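Local coordinates for protein racemase, putative (Roseobacter denitrificans, PDB 3TCS) that probably acts as a magnesium-dependent racemase or hydro-lyase of the enolase superfamily, with D-alanine bound beside the metal in this crystal, at residues A297-W311 with L321-S335. Sequence-based numbering, arbitrary orientation.
Sequences ARAAGLPVTPHCANW and LLRAIPNAGKYLEFS. With DAL (D-alanine), chain L.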
ATOM      1  N   ALA B 297      10.406 -19.015  -0.791  1.00  8.40           N
ATOM      2  CA  ALA B 297      10.759 -19.684   0.454  1.00  8.61           C
ATOM      3  C   ALA B 297      11.276 -21.093   0.204  1.00  9.06           C
ATOM      4  O   ALA B 297      12.294 -21.499   0.773  1.00  8.72           O
ATOM      5  CB  ALA B 297       9.548 -19.735   1.381  1.00  7.57           C
ATOM      6  N   ARG B 298      10.577 -21.836  -0.649  1.00  8.29           N
ATOM      7  CA  ARG B 298      10.968 -23.207  -0.951  1.00  9.48           C
ATOM      8  C   ARG B 298      12.401 -23.274  -1.477  1.00 11.14           C
ATOM      9  O   ARG B 298      13.223 -24.047  -0.973  1.00 11.30           O
ATOM     10  CB  ARG B 298      10.020 -23.825  -1.983  1.00  9.00           C
ATOM     11  CG  ARG B 298      10.253 -25.318  -2.213  1.00  9.67           C
ATOM     12  CD  ARG B 298       9.841 -25.736  -3.622  1.00 11.49           C
ATOM     13  NE  ARG B 298      10.628 -25.029  -4.632  1.00 12.37           N
ATOM     14  CZ  ARG B 298      11.930 -25.203  -4.833  1.00 13.85           C
ATOM     15  NH1 ARG B 298      12.614 -26.075  -4.102  1.00 14.63           N
ATOM     16  NH2 ARG B 298      12.559 -24.488  -5.755  1.00 15.12           N
ATOM     17  N   ALA B 299      12.705 -22.462  -2.485  1.00 10.79           N
ATOM     18  CA  ALA B 299      14.046 -22.459  -3.064  1.00 12.63           C
ATOM     19  C   ALA B 299      15.112 -22.107  -2.026  1.00 13.95           C
ATOM     20  O   ALA B 299      16.251 -22.569  -2.111  1.00 13.96           O
ATOM     21  CB  ALA B 299      14.107 -21.476  -4.236  1.00 12.75           C
ATOM     22  N   ALA B 300      14.731 -21.296  -1.042  1.00 11.22           N
ATOM     23  CA  ALA B 300      15.643 -20.863   0.008  1.00 11.74           C
ATOM     24  C   ALA B 300      15.710 -21.843   1.179  1.00 10.94           C
ATOM     25  O   ALA B 300      16.539 -21.692   2.072  1.00 12.69           O
ATOM     26  CB  ALA B 300      15.232 -19.484   0.505  1.00 10.49           C
ATOM     27  N   GLY B 301      14.835 -22.841   1.171  1.00 10.08           N
ATOM     28  CA  GLY B 301      14.831 -23.825   2.236  1.00  9.94           C
ATOM     29  C   GLY B 301      14.037 -23.418   3.461  1.00  9.59           C
ATOM     30  O   GLY B 301      14.171 -24.038   4.516  1.00  9.08           O
ATOM     31  N   LEU B 302      13.213 -22.380   3.337  1.00  9.74           N
ATOM     32  CA  LEU B 302      12.400 -21.925   4.469  1.00  9.85           C
ATOM     33  C   LEU B 302      10.987 -22.481   4.435  1.00  9.94           C
ATOM     34  O   LEU B 302      10.380 -22.599   3.369  1.00  8.53           O
ATOM     35  CB  LEU B 302      12.296 -20.402   4.506  1.00 11.13           C
ATOM     36  CG  LEU B 302      13.501 -19.584   4.944  1.00 13.71           C
ATOM     37  CD1 LEU B 302      14.485 -19.488   3.805  1.00 14.44           C
ATOM     38  CD2 LEU B 302      13.039 -18.203   5.361  1.00 16.32           C
ATOM     39  N   PRO B 303      10.440 -22.823   5.611  1.00  9.01           N
ATOM     40  CA  PRO B 303       9.081 -23.356   5.662  1.00  9.21           C
ATOM     41  C   PRO B 303       8.082 -22.204   5.652  1.00  8.84           C
ATOM     42  O   PRO B 303       8.444 -21.051   5.924  1.00  7.52           O
ATOM     43  CB  PRO B 303       9.066 -24.124   6.976  1.00 11.25           C
ATOM     44  CG  PRO B 303       9.932 -23.277   7.846  1.00  9.96           C
ATOM     45  CD  PRO B 303      11.093 -22.927   6.928  1.00 10.52           C
ATOM     46  N   VAL B 304       6.832 -22.530   5.340  1.00  7.98           N
ATOM     47  CA  VAL B 304       5.753 -21.559   5.280  1.00  8.33           C
ATOM     48  C   VAL B 304       4.652 -21.899   6.286  1.00  7.16           C
ATOM     49  O   VAL B 304       4.053 -22.973   6.234  1.00  7.23           O
ATOM     50  CB  VAL B 304       5.123 -21.526   3.866  1.00  8.32           C
ATOM     51  CG1 VAL B 304       4.017 -20.467   3.805  1.00  8.15           C
ATOM     52  CG2 VAL B 304       6.201 -21.250   2.819  1.00  8.84           C
ATOM     53  N   THR B 305       4.398 -20.978   7.207  1.00  7.46           N
ATOM     54  CA  THR B 305       3.357 -21.148   8.217  1.00  7.93           C
ATOM     55  C   THR B 305       2.507 -19.887   8.077  1.00  7.67           C
ATOM     56  O   THR B 305       2.706 -18.892   8.778  1.00  6.32           O
ATOM     57  CB  THR B 305       3.977 -21.253   9.619  1.00  8.43           C
ATOM     58  OG1 THR B 305       4.846 -22.399   9.654  1.00  9.92           O
ATOM     59  CG2 THR B 305       2.889 -21.417  10.691  1.00  8.89           C
ATOM     60  N   PRO B 306       1.538 -19.924   7.153  1.00  7.30           N
ATOM     61  CA  PRO B 306       0.659 -18.784   6.893  1.00  7.75           C
ATOM     62  C   PRO B 306      -0.106 -18.210   8.073  1.00  7.81           C
ATOM     63  O   PRO B 306      -0.359 -18.880   9.076  1.00  8.67           O
ATOM     64  CB  PRO B 306      -0.290 -19.310   5.813  1.00  8.10           C
ATOM     65  CG  PRO B 306       0.503 -20.411   5.146  1.00  9.92           C
ATOM     66  CD  PRO B 306       1.150 -21.081   6.328  1.00  7.33           C
ATOM     67  N   HIS B 307      -0.477 -16.947   7.919  1.00  8.08           N
ATOM     68  CA  HIS B 307      -1.264 -16.237   8.909  1.00  8.11           C
ATOM     69  C   HIS B 307      -2.728 -16.289   8.463  1.00  8.28           C
ATOM     70  O   HIS B 307      -3.034 -16.035   7.306  1.00  8.68           O
ATOM     71  CB  HIS B 307      -0.795 -14.779   8.993  1.00  9.89           C
ATOM     72  CG  HIS B 307      -1.770 -13.854   9.656  1.00  8.35           C
ATOM     73  ND1 HIS B 307      -2.868 -13.335   9.003  1.00 11.04           N
ATOM     74  CD2 HIS B 307      -1.797 -13.338  10.907  1.00 10.00           C
ATOM     75  CE1 HIS B 307      -3.528 -12.537   9.825  1.00 11.98           C
ATOM     76  NE2 HIS B 307      -2.898 -12.521  10.986  1.00  9.42           N
ATOM     77  N   CYS B 308      -3.611 -16.665   9.382  1.00  8.48           N
ATOM     78  CA  CYS B 308      -5.057 -16.693   9.150  1.00  8.75           C
ATOM     79  C   CYS B 308      -5.601 -16.557  10.564  1.00  9.10           C
ATOM     80  O   CYS B 308      -5.503 -17.478  11.371  1.00 10.78           O
ATOM     81  CB  CYS B 308      -5.523 -17.988   8.442  1.00  7.52           C
ATOM     82  SG  CYS B 308      -4.815 -19.590   8.916  1.00 10.55           S
ATOM     83  N   ALA B 309      -6.161 -15.386  10.858  1.00  9.45           N
ATOM     84  CA  ALA B 309      -6.616 -15.075  12.210  1.00 10.12           C
ATOM     85  C   ALA B 309      -8.104 -15.035  12.545  1.00  8.71           C
ATOM     86  O   ALA B 309      -8.475 -14.554  13.614  1.00  8.25           O
ATOM     87  CB  ALA B 309      -5.971 -13.761  12.647  1.00  8.71           C
ATOM     88  N   ASN B 310      -8.957 -15.518  11.657  1.00  8.75           N
ATOM     89  CA  ASN B 310     -10.380 -15.519  11.966  1.00  7.39           C
ATOM     90  C   ASN B 310     -11.094 -16.596  11.184  1.00  7.83           C
ATOM     91  O   ASN B 310     -10.498 -17.251  10.324  1.00  8.38           O
ATOM     92  CB  ASN B 310     -11.005 -14.144  11.689  1.00  8.36           C
ATOM     93  CG  ASN B 310     -10.807 -13.692  10.264  1.00  8.43           C
ATOM     94  OD1 ASN B 310     -11.305 -14.318   9.328  1.00  7.98           O
ATOM     95  ND2 ASN B 310     -10.070 -12.596  10.088  1.00  9.15           N
ATOM     96  N   TRP B 311     -12.371 -16.781  11.486  1.00  6.57           N
ATOM     97  CA  TRP B 311     -13.148 -17.806  10.822  1.00  7.17           C
ATOM     98  C   TRP B 311     -13.880 -17.367   9.566  1.00  8.28           C
ATOM     99  O   TRP B 311     -14.957 -17.882   9.249  1.00  8.02           O
ATOM    100  CB  TRP B 311     -14.120 -18.461  11.805  1.00  8.56           C
ATOM    101  CG  TRP B 311     -13.419 -19.227  12.893  1.00 10.07           C
ATOM    102  CD1 TRP B 311     -12.074 -19.450  13.013  1.00 10.79           C
ATOM    103  CD2 TRP B 311     -14.029 -19.846  14.031  1.00 11.54           C
ATOM    104  NE1 TRP B 311     -11.809 -20.165  14.161  1.00 12.50           N
ATOM    105  CE2 TRP B 311     -12.993 -20.420  14.804  1.00 12.96           C
ATOM    106  CE3 TRP B 311     -15.354 -19.969  14.474  1.00 13.49           C
ATOM    107  CZ2 TRP B 311     -13.241 -21.106  15.998  1.00 14.27           C
ATOM    108  CZ3 TRP B 311     -15.599 -20.653  15.664  1.00 15.04           C
ATOM    109  CH2 TRP B 311     -14.545 -21.212  16.411  1.00 15.38           C
ATOM    110  N   LEU B 321      -4.054 -24.682   1.053  1.00  7.46           N
ATOM    111  CA  LEU B 321      -2.678 -24.395   0.667  1.00  7.53           C
ATOM    112  C   LEU B 321      -1.705 -25.322   1.396  1.00  7.26           C
ATOM    113  O   LEU B 321      -0.798 -25.885   0.782  1.00  8.78           O
ATOM    114  CB  LEU B 321      -2.321 -22.937   0.979  1.00  6.51           C
ATOM    115  CG  LEU B 321      -0.903 -22.517   0.561  1.00 11.26           C
ATOM    116  CD1 LEU B 321      -0.831 -22.411  -0.958  1.00 10.36           C
ATOM    117  CD2 LEU B 321      -0.538 -21.190   1.196  1.00 10.68           C
ATOM    118  N   LEU B 322      -1.903 -25.480   2.703  1.00  7.11           N
ATOM    119  CA  LEU B 322      -1.028 -26.326   3.505  1.00  7.89           C
ATOM    120  C   LEU B 322      -1.078 -27.802   3.119  1.00 10.51           C
ATOM    121  O   LEU B 322      -0.146 -28.549   3.417  1.00 11.51           O
ATOM    122  CB  LEU B 322      -1.348 -26.155   4.993  1.00  7.48           C
ATOM    123  CG  LEU B 322      -0.931 -24.814   5.614  1.00  6.27           C
ATOM    124  CD1 LEU B 322      -1.402 -24.762   7.055  1.00  9.59           C
ATOM    125  CD2 LEU B 322       0.592 -24.653   5.552  1.00  6.69           C
ATOM    126  N   ARG B 323      -2.154 -28.222   2.458  1.00  9.51           N
ATOM    127  CA  ARG B 323      -2.277 -29.612   2.026  1.00  9.58           C
ATOM    128  C   ARG B 323      -1.615 -29.781   0.664  1.00  9.42           C
ATOM    129  O   ARG B 323      -1.591 -30.879   0.114  1.00  9.44           O
ATOM    130  CB  ARG B 323      -3.748 -30.026   1.899  1.00 10.12           C
ATOM    131  CG  ARG B 323      -4.495 -30.267   3.212  1.00 12.00           C
ATOM    132  CD  ARG B 323      -3.951 -31.464   4.000  1.00 11.48           C
ATOM    133  NE  ARG B 323      -3.820 -32.687   3.207  1.00 11.85           N
ATOM    134  CZ  ARG B 323      -3.382 -33.845   3.696  1.00 12.21           C
ATOM    135  NH1 ARG B 323      -3.043 -33.934   4.975  1.00 10.57           N
ATOM    136  NH2 ARG B 323      -3.255 -34.906   2.909  1.00 11.33           N
ATOM    137  N   ALA B 324      -1.076 -28.697   0.118  1.00  9.37           N
ATOM    138  CA  ALA B 324      -0.463 -28.776  -1.199  1.00 10.50           C
ATOM    139  C   ALA B 324       1.002 -28.355  -1.321  1.00 11.21           C
ATOM    140  O   ALA B 324       1.749 -28.949  -2.093  1.00 13.65           O
ATOM    141  CB  ALA B 324      -1.301 -27.983  -2.191  1.00  8.56           C
ATOM    142  N   ILE B 325       1.432 -27.350  -0.569  1.00 11.07           N
ATOM    143  CA  ILE B 325       2.814 -26.897  -0.711  1.00  9.34           C
ATOM    144  C   ILE B 325       3.843 -27.891  -0.169  1.00 10.00           C
ATOM    145  O   ILE B 325       3.582 -28.603   0.799  1.00 10.91           O
ATOM    146  CB  ILE B 325       3.007 -25.506  -0.067  1.00  8.29           C
ATOM    147  CG1 ILE B 325       2.733 -25.568   1.433  1.00  9.87           C
ATOM    148  CG2 ILE B 325       2.065 -24.500  -0.733  1.00 10.75           C
ATOM    149  CD1 ILE B 325       3.109 -24.283   2.164  1.00 10.81           C
ATOM    150  N   PRO B 326       5.033 -27.950  -0.794  1.00 10.27           N
ATOM    151  CA  PRO B 326       6.108 -28.863  -0.387  1.00 12.54           C
ATOM    152  C   PRO B 326       6.912 -28.445   0.841  1.00 12.20           C
ATOM    153  O   PRO B 326       7.643 -29.259   1.414  1.00 13.73           O
ATOM    154  CB  PRO B 326       6.985 -28.920  -1.632  1.00 13.58           C
ATOM    155  CG  PRO B 326       6.919 -27.513  -2.123  1.00 13.01           C
ATOM    156  CD  PRO B 326       5.424 -27.196  -2.000  1.00 12.50           C
ATOM    157  N   ASN B 327       6.787 -27.186   1.238  1.00  9.90           N
ATOM    158  CA  ASN B 327       7.534 -26.670   2.383  1.00 10.25           C
ATOM    159  C   ASN B 327       6.608 -26.089   3.450  1.00 10.10           C
ATOM    160  O   ASN B 327       6.826 -24.985   3.949  1.00  9.86           O
ATOM    161  CB  ASN B 327       8.524 -25.600   1.902  1.00  9.88           C
ATOM    162  CG  ASN B 327       7.835 -24.461   1.151  1.00  8.73           C
ATOM    163  OD1 ASN B 327       6.800 -24.664   0.508  1.00 10.35           O
ATOM    164  ND2 ASN B 327       8.418 -23.262   1.215  1.00  7.55           N
ATOM    165  N   ALA B 328       5.573 -26.841   3.801  1.00 10.86           N
ATOM    166  CA  ALA B 328       4.625 -26.385   4.810  1.00 10.75           C
ATOM    167  C   ALA B 328       5.246 -26.385   6.200  1.00 11.07           C
ATOM    168  O   ALA B 328       6.091 -27.228   6.517  1.00  9.18           O
ATOM    169  CB  ALA B 328       3.385 -27.274   4.802  1.00 12.28           C
ATOM    170  N   GLY B 329       4.814 -25.427   7.018  1.00 10.93           N
ATOM    171  CA  GLY B 329       5.282 -25.323   8.384  1.00  9.60           C
ATOM    172  C   GLY B 329       4.620 -26.407   9.219  1.00 11.06           C
ATOM    173  O   GLY B 329       3.999 -27.320   8.669  1.00 10.22           O
ATOM    174  N   LYS B 330       4.712 -26.288  10.541  1.00  9.43           N
ATOM    175  CA  LYS B 330       4.184 -27.300  11.449  1.00  9.02           C
ATOM    176  C   LYS B 330       2.683 -27.325  11.698  1.00  9.36           C
ATOM    177  O   LYS B 330       2.145 -28.350  12.107  1.00  9.95           O
ATOM    178  CB  LYS B 330       4.873 -27.177  12.812  1.00 10.51           C
ATOM    179  CG  LYS B 330       6.395 -27.159  12.772  1.00 14.33           C
ATOM    180  CD  LYS B 330       6.940 -26.759  14.141  1.00 15.51           C
ATOM    181  CE  LYS B 330       8.440 -26.530  14.109  1.00 19.26           C
ATOM    182  NZ  LYS B 330       8.972 -26.136  15.449  1.00 22.35           N
ATOM    183  N   TYR B 331       2.001 -26.213  11.455  1.00  8.60           N
ATOM    184  CA  TYR B 331       0.579 -26.162  11.759  1.00  8.77           C
ATOM    185  C   TYR B 331      -0.168 -24.969  11.189  1.00  9.14           C
ATOM    186  O   TYR B 331       0.428 -23.977  10.770  1.00  7.56           O
ATOM    187  CB  TYR B 331       0.398 -26.184  13.288  1.00  8.02           C
ATOM    188  CG  TYR B 331       1.588 -25.606  14.054  1.00  7.66           C
ATOM    189  CD1 TYR B 331       2.096 -26.257  15.183  1.00  7.56           C
ATOM    190  CD2 TYR B 331       2.236 -24.449  13.619  1.00  6.89           C
ATOM    191  CE1 TYR B 331       3.224 -25.775  15.847  1.00  8.99           C
ATOM    192  CE2 TYR B 331       3.370 -23.955  14.281  1.00  9.12           C
ATOM    193  CZ  TYR B 331       3.858 -24.628  15.391  1.00 10.37           C
ATOM    194  OH  TYR B 331       4.997 -24.178  16.025  1.00 10.78           O
ATOM    195  N   LEU B 332      -1.490 -25.096  11.201  1.00  7.79           N
ATOM    196  CA  LEU B 332      -2.420 -24.078  10.722  1.00  8.23           C
ATOM    197  C   LEU B 332      -2.786 -23.143  11.874  1.00  7.95           C
ATOM    198  O   LEU B 332      -3.159 -23.611  12.948  1.00  7.96           O
ATOM    199  CB  LEU B 332      -3.708 -24.754  10.237  1.00  7.91           C
ATOM    200  CG  LEU B 332      -4.896 -23.852   9.895  1.00  6.69           C
ATOM    201  CD1 LEU B 332      -4.785 -23.417   8.443  1.00  6.37           C
ATOM    202  CD2 LEU B 332      -6.210 -24.605  10.126  1.00  6.45           C
ATOM    203  N   GLU B 333      -2.687 -21.833  11.668  1.00  7.98           N
ATOM    204  CA  GLU B 333      -3.081 -20.911  12.727  1.00  8.62           C
ATOM    205  C   GLU B 333      -4.596 -21.055  12.866  1.00  9.81           C
ATOM    206  O   GLU B 333      -5.328 -21.009  11.873  1.00  7.52           O
ATOM    207  CB  GLU B 333      -2.729 -19.467  12.370  1.00  9.04           C
ATOM    208  CG  GLU B 333      -3.329 -18.471  13.357  1.00  8.04           C
ATOM    209  CD  GLU B 333      -2.725 -17.090  13.276  1.00 10.31           C
ATOM    210  OE1 GLU B 333      -2.314 -16.644  12.181  1.00  7.67           O
ATOM    211  OE2 GLU B 333      -2.672 -16.437  14.331  1.00 12.91           O
ATOM    212  N   PHE B 334      -5.073 -21.251  14.087  1.00  8.01           N
ATOM    213  CA  PHE B 334      -6.507 -21.423  14.281  1.00  7.94           C
ATOM    214  C   PHE B 334      -7.019 -20.548  15.416  1.00  7.89           C
ATOM    215  O   PHE B 334      -6.783 -20.835  16.583  1.00  7.30           O
ATOM    216  CB  PHE B 334      -6.811 -22.889  14.580  1.00  8.02           C
ATOM    217  CG  PHE B 334      -8.267 -23.240  14.461  1.00  9.14           C
ATOM    218  CD1 PHE B 334      -8.838 -23.478  13.214  1.00 10.14           C
ATOM    219  CD2 PHE B 334      -9.070 -23.312  15.594  1.00  8.91           C
ATOM    220  CE1 PHE B 334     -10.195 -23.785  13.098  1.00  8.61           C
ATOM    221  CE2 PHE B 334     -10.429 -23.616  15.490  1.00  9.64           C
ATOM    222  CZ  PHE B 334     -10.990 -23.854  14.237  1.00 10.29           C
ATOM    223  N   SER B 335      -7.722 -19.476  15.068  1.00  8.53           N
ATOM    224  CA  SER B 335      -8.260 -18.574  16.075  1.00  8.27           C
ATOM    225  C   SER B 335      -9.246 -19.291  16.986  1.00  8.97           C
ATOM    226  O   SER B 335     -10.121 -20.016  16.511  1.00  8.76           O
ATOM    227  CB  SER B 335      -8.976 -17.399  15.416  1.00  8.56           C
ATOM    228  OG  SER B 335      -9.633 -16.621  16.401  1.00  8.98           O
TER
HETATM  229  N   DAL L 370      -0.571 -14.121  13.693  1.00 11.02           N
HETATM  230  CA  DAL L 370      -1.435 -13.334  14.591  1.00 13.70           C
HETATM  231  CB  DAL L 370      -2.891 -13.749  14.430  1.00  9.29           C
HETATM  232  C   DAL L 370      -1.305 -11.883  14.271  1.00 13.37           C
HETATM  233  O   DAL L 370      -0.247 -11.347  14.353  1.00 20.29           O
HETATM  234  O   HOH W   1       6.120 -23.788  11.728  1.00  8.53           O
HETATM  235  O   HOH W   2      -0.812 -21.480   9.379  1.00 11.66           O
HETATM  236  O   HOH W   3      -7.761 -18.677  12.290  1.00  9.10           O
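Two neighbouring parts of the enolase-superfamily TIM barrel wall meet here: the run 303-309, which leads off helix 287-300, and the run from Asn327 into strand 332-335, with which the barrel closes onto strand 132-139. Direct hydrogen bonds join them at one end. Asn327 holds its CG between its own backbone N and carbonyl carbon (chi1 57°), and from there ND2 reaches Leu302 O at 3.0 Å, while CB of Arg298 and CG2 of Val304 pack against the amide. Next along, Val304 N donates to Asn327 O (2.8 Å) and Val304 O takes Gly329 N, which comes from above the carbonyl plane, so Val304 and Ala328 form a single parallel beta bridge. Gly329 CA comes within 3.2 Å of Thr305 OG1, and the two backbones lie close here. From here on water fills in for direct backbone bonds. One molecule gives protons to Pro306 O and Tyr331 O and accepts from Glu333 N; another spans Cys308 O and Ser335 N. On the side of helix 314-322, the Pro306 and Leu322 side chains slide past each other in opposite directions, CD to CD2 3.7 Å.

At the active-site end Glu333 runs extended beside the His307 side chain, its carboxylate plane 82° from the ring. OE1 receives Cys308 N at 3.1 Å on the anti side, 33° out of the carboxylate plane, while OE2 is taken by Ser139 and Lys167. His307 is held through ND1 by Asp280, and the edge of its ring faces D-alanine, with CD2 3.1 Å from the ligand N. Farther out, Trp311 NE1 lies over one face of the Phe334 ring and makes a weak bond to Ser335 O. Bonds on both oxygens thus hold the Glu333 carboxylate, while Asp280 restrains the imidazole of His307, the one of the two that lies near the magnesium ion.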